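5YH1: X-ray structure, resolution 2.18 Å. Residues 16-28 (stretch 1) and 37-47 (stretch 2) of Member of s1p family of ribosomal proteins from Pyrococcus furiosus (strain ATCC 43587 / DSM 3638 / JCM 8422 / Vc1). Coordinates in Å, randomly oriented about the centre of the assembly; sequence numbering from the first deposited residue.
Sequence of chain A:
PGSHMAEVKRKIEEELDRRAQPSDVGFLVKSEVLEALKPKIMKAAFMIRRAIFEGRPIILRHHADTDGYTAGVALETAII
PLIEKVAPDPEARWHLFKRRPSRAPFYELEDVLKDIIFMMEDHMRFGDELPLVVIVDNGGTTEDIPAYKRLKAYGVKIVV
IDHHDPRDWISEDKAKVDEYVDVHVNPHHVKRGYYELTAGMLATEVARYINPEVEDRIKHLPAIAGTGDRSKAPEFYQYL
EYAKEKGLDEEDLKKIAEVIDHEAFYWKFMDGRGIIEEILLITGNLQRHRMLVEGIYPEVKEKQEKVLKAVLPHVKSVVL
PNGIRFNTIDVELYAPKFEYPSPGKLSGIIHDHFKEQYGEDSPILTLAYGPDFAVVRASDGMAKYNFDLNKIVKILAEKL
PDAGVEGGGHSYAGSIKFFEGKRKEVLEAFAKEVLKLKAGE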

# COMPACT_ATOMS: atom_id res chain seq x y z
N LEU A 16 18.53 -38.46 -4.92
CA LEU A 16 17.48 -37.49 -4.63
C LEU A 16 16.13 -37.98 -5.15
O LEU A 16 15.14 -37.90 -4.43
N ASP A 17 16.11 -38.50 -6.37
CA ASP A 17 14.92 -39.15 -6.93
C ASP A 17 14.40 -40.26 -6.02
O ASP A 17 13.20 -40.36 -5.78
N ARG A 18 15.31 -41.10 -5.53
CA ARG A 18 14.94 -42.23 -4.70
C ARG A 18 14.39 -41.74 -3.36
O ARG A 18 13.29 -42.13 -2.98
N ARG A 19 15.13 -40.88 -2.67
CA ARG A 19 14.66 -40.40 -1.37
C ARG A 19 13.37 -39.58 -1.43
O ARG A 19 12.59 -39.59 -0.47
N ALA A 20 13.16 -38.87 -2.53
CA ALA A 20 11.98 -38.01 -2.67
C ALA A 20 10.69 -38.81 -2.84
O ALA A 20 9.62 -38.29 -2.54
N GLN A 21 10.79 -40.04 -3.34
CA GLN A 21 9.61 -40.89 -3.53
C GLN A 21 8.83 -40.94 -2.23
O GLN A 21 9.38 -41.29 -1.20
N PRO A 22 7.55 -40.56 -2.27
CA PRO A 22 6.74 -40.69 -1.06
C PRO A 22 6.24 -42.12 -0.84
O PRO A 22 6.06 -42.87 -1.80
N SER A 23 6.00 -42.48 0.42
CA SER A 23 5.32 -43.72 0.76
C SER A 23 3.85 -43.62 0.39
O SER A 23 3.27 -42.53 0.38
N ASP A 24 3.24 -44.76 0.10
CA ASP A 24 1.81 -44.81 -0.11
C ASP A 24 1.13 -44.89 1.25
O ASP A 24 0.95 -45.98 1.78
N VAL A 25 0.78 -43.74 1.81
CA VAL A 25 0.14 -43.66 3.13
C VAL A 25 -1.39 -43.65 3.07
O VAL A 25 -2.05 -43.42 4.07
N GLY A 26 -1.96 -43.90 1.90
CA GLY A 26 -3.40 -43.90 1.74
C GLY A 26 -3.99 -42.52 2.01
O GLY A 26 -3.34 -41.50 1.76
N PHE A 27 -5.23 -42.51 2.52
CA PHE A 27 -5.97 -41.29 2.81
C PHE A 27 -6.68 -41.36 4.16
O PHE A 27 -6.82 -42.44 4.73
N LEU A 28 -7.11 -40.21 4.67
CA LEU A 28 -7.77 -40.13 5.98
C LEU A 28 -9.23 -40.57 5.94
O LEU A 28 -9.82 -40.84 6.98
N LEU A 37 -7.10 -39.56 -7.88
CA LEU A 37 -6.10 -38.47 -7.86
C LEU A 37 -4.76 -38.90 -7.28
O LEU A 37 -3.80 -38.13 -7.28
N LYS A 38 -4.68 -40.12 -6.77
CA LYS A 38 -3.48 -40.60 -6.07
C LYS A 38 -2.16 -40.43 -6.84
O LYS A 38 -1.17 -39.98 -6.27
N PRO A 39 -2.12 -40.82 -8.13
CA PRO A 39 -0.87 -40.63 -8.86
C PRO A 39 -0.38 -39.16 -8.90
O PRO A 39 0.80 -38.90 -8.73
N LYS A 40 -1.29 -38.22 -9.11
CA LYS A 40 -0.93 -36.80 -9.13
C LYS A 40 -0.63 -36.27 -7.73
O LYS A 40 0.26 -35.45 -7.55
N ILE A 41 -1.36 -36.76 -6.73
CA ILE A 41 -1.05 -36.44 -5.34
C ILE A 41 0.37 -36.88 -4.98
O ILE A 41 1.12 -36.12 -4.34
N MSE A 42 0.74 -38.08 -5.39
CA MSE A 42 2.07 -38.63 -5.10
C MSE A 42 3.14 -37.90 -5.89
O MSE A 42 4.23 -37.69 -5.39
N LYS A 43 2.84 -37.51 -7.12
CA LYS A 43 3.75 -36.69 -7.91
C LYS A 43 3.98 -35.31 -7.27
O LYS A 43 5.12 -34.85 -7.18
N ALA A 44 2.91 -34.67 -6.81
CA ALA A 44 3.02 -33.38 -6.12
C ALA A 44 3.95 -33.49 -4.92
O ALA A 44 4.84 -32.66 -4.72
N ALA A 45 3.74 -34.53 -4.12
CA ALA A 45 4.54 -34.75 -2.93
C ALA A 45 5.99 -35.08 -3.28
O ALA A 45 6.90 -34.64 -2.59
N PHE A 46 6.19 -35.84 -4.34
CA PHE A 46 7.53 -36.12 -4.85
C PHE A 46 8.27 -34.82 -5.20
O PHE A 46 9.40 -34.61 -4.77
N MSE A 47 7.62 -33.95 -5.97
CA MSE A 47 8.25 -32.70 -6.39
C MSE A 47 8.58 -31.81 -5.21
O MSE A 47 9.65 -31.22 -5.16

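What does Phe 46 cover on the first stretch? It has the largest covered area of any residue here, 112 Å². Its CA-to-CB bond points sideways, but a t rotamer at chi1 (168°), with chi2 at 83°, brings the ring in against Asp 17, Ala 20 and Gln 21. Ala 20, buried and pointing toward the second stretch, sets its CB 3.6 Å from Phe 46 CE1; the backbones are also close here, with 5.3 Å between Ala 20 CA and Phe 46 CA. The edge of the ring meets backbone, Asp 17 O lying 3.4 Å from Phe 46 CE1 and Gln 21 N 3.8 Å from Phe 46 CD1. The side chain of Gln 21 starts away from the contact, yet its m, m rotamer returns NE2 to 3.8 Å from Phe 46 CE1.

How does Pro 22 meet the helix? Pro 22 points toward the helix and fits against three of its residues. Pro 22 CD lies 4.1 Å from Phe 46 CB, Pro 22 CB lies 4.3 Å from Ala 45 CB, and Pro 22 CG lies 4.0 Å from the CE of Met 42. Met 42 is a selenomethionine whose CA-to-CB bond points sideways; with chi angles m, t and p, its terminal methyl reaches the loop. Met 42 CE comes 3.4 Å from Pro 22 O and 4.2 Å from Asp 24 CB, so a single methyl group packs against successive parts of the loop.

Where is the charged contact? Lys 38 points toward the loop and is extended, t at all four chi angles, which carries its NZ to the carboxylate of Asp 24. The two form a salt bridge, with Lys 38 NZ 2.8 Å from Asp 24 OD1 and 3.1 Å from Asp 24 OD2; both hydrogen bonds are weak. Asp 24, t at chi1, also holds its own loop: Gly 26 N donates to Asp 24 OD1 at 3.1 Å.

What packs beside the aliphatic part of Lys 38? Phe 27, with chi1 m, leaves its backbone sideways but brings its ring to the helix. Phe 27 CZ is 4.0 Å from Lys 38 CG, and Phe 27 CE1 is 3.8 Å from CD1 of the buried Ile 41, whose m, t rotamer extends that methyl to the ring.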

# COMPACT_ATOMS: atom_id res chain seq x y z
CB LEU A 16 17.79 -36.11 -5.24
CG LEU A 16 18.74 -35.21 -4.44
CD1 LEU A 16 19.07 -33.97 -5.26
CD2 LEU A 16 18.15 -34.83 -3.09
CB ASP A 17 15.20 -39.75 -8.31
CG ASP A 17 15.31 -38.70 -9.39
OD1 ASP A 17 15.00 -37.52 -9.12
OD2 ASP A 17 15.72 -39.05 -10.52
CB ARG A 18 16.15 -43.15 -4.48
CG ARG A 18 15.81 -44.53 -3.94
CD ARG A 18 17.08 -45.34 -3.69
NE ARG A 18 16.82 -46.73 -3.32
CZ ARG A 18 16.60 -47.18 -2.08
NH1 ARG A 18 16.57 -46.36 -1.03
NH2 ARG A 18 16.40 -48.48 -1.89
CB ARG A 19 15.73 -39.58 -0.63
CG ARG A 19 15.42 -39.52 0.85
CD ARG A 19 16.23 -38.50 1.62
NE ARG A 19 15.67 -38.30 2.95
CZ ARG A 19 16.28 -37.61 3.92
NH1 ARG A 19 17.47 -37.06 3.73
NH2 ARG A 19 15.68 -37.48 5.10
CB ALA A 20 12.15 -37.06 -3.84
CB GLN A 21 10.01 -42.33 -3.89
CG GLN A 21 10.52 -42.50 -5.30
CD GLN A 21 9.48 -42.19 -6.35
OE1 GLN A 21 8.28 -42.35 -6.12
NE2 GLN A 21 9.93 -41.75 -7.51
CB PRO A 22 5.56 -39.76 -1.35
CG PRO A 22 5.39 -39.85 -2.83
CD PRO A 22 6.77 -40.03 -3.40
CB SER A 23 5.40 -43.99 2.26
OG SER A 23 6.73 -43.94 2.70
CB ASP A 24 1.43 -46.00 -0.99
CG ASP A 24 -0.04 -46.03 -1.32
OD1 ASP A 24 -0.82 -45.29 -0.67
OD2 ASP A 24 -0.42 -46.79 -2.22
CB VAL A 25 0.61 -42.42 3.92
CG1 VAL A 25 2.10 -42.53 4.21
CG2 VAL A 25 0.31 -41.13 3.16
CB PHE A 27 -7.00 -41.04 1.71
CG PHE A 27 -6.40 -40.91 0.35
CD1 PHE A 27 -5.56 -39.84 0.06
CD2 PHE A 27 -6.66 -41.84 -0.63
CE1 PHE A 27 -5.01 -39.70 -1.20
CE2 PHE A 27 -6.10 -41.72 -1.89
CZ PHE A 27 -5.27 -40.64 -2.18
CB LEU A 28 -7.70 -38.71 6.52
CG LEU A 28 -6.31 -38.22 6.92
CD1 LEU A 28 -6.33 -36.71 7.12
CD2 LEU A 28 -5.85 -38.93 8.18
CB LEU A 37 -6.61 -37.30 -7.02
CG LEU A 37 -7.78 -36.50 -7.58
CD1 LEU A 37 -8.23 -35.49 -6.53
CD2 LEU A 37 -7.42 -35.81 -8.89
CB LYS A 38 -3.65 -42.05 -5.68
CG LYS A 38 -2.70 -42.54 -4.61
CD LYS A 38 -3.26 -43.84 -4.07
CE LYS A 38 -2.35 -44.49 -3.06
NZ LYS A 38 -3.17 -45.36 -2.16
CB PRO A 39 -1.21 -41.13 -10.28
CG PRO A 39 -2.38 -42.05 -10.09
CD PRO A 39 -3.17 -41.42 -8.98
CB LYS A 40 -2.02 -35.98 -9.80
CG LYS A 40 -2.31 -36.49 -11.20
CD LYS A 40 -2.80 -35.40 -12.14
CE LYS A 40 -4.04 -35.82 -12.91
NZ LYS A 40 -4.50 -34.72 -13.81
CB ILE A 41 -2.08 -37.08 -4.39
CG1 ILE A 41 -3.38 -36.25 -4.43
CG2 ILE A 41 -1.54 -37.14 -2.97
CD1 ILE A 41 -4.54 -36.87 -3.68
CB MSE A 42 2.13 -40.14 -5.37
CG MSE A 42 1.37 -40.87 -4.26
SE MSE A 42 1.46 -42.84 -4.43
CE MSE A 42 3.19 -43.13 -3.53
CB LYS A 43 3.22 -36.51 -9.33
CG LYS A 43 4.17 -35.77 -10.26
CD LYS A 43 3.62 -35.75 -11.67
CE LYS A 43 4.52 -35.01 -12.64
NZ LYS A 43 3.81 -34.85 -13.94
CB ALA A 44 1.65 -32.87 -5.69
CB ALA A 45 3.93 -35.85 -2.07
CB PHE A 46 7.47 -37.04 -6.08
CG PHE A 46 8.78 -37.14 -6.82
CD1 PHE A 46 9.76 -38.03 -6.41
CD2 PHE A 46 9.04 -36.33 -7.92
CE1 PHE A 46 10.98 -38.11 -7.08
CE2 PHE A 46 10.25 -36.41 -8.59
CZ PHE A 46 11.22 -37.30 -8.17
CB MSE A 47 7.37 -31.97 -7.39
CG MSE A 47 7.50 -32.64 -8.75
SE MSE A 47 6.24 -31.84 -10.03
CE MSE A 47 7.28 -30.18 -10.32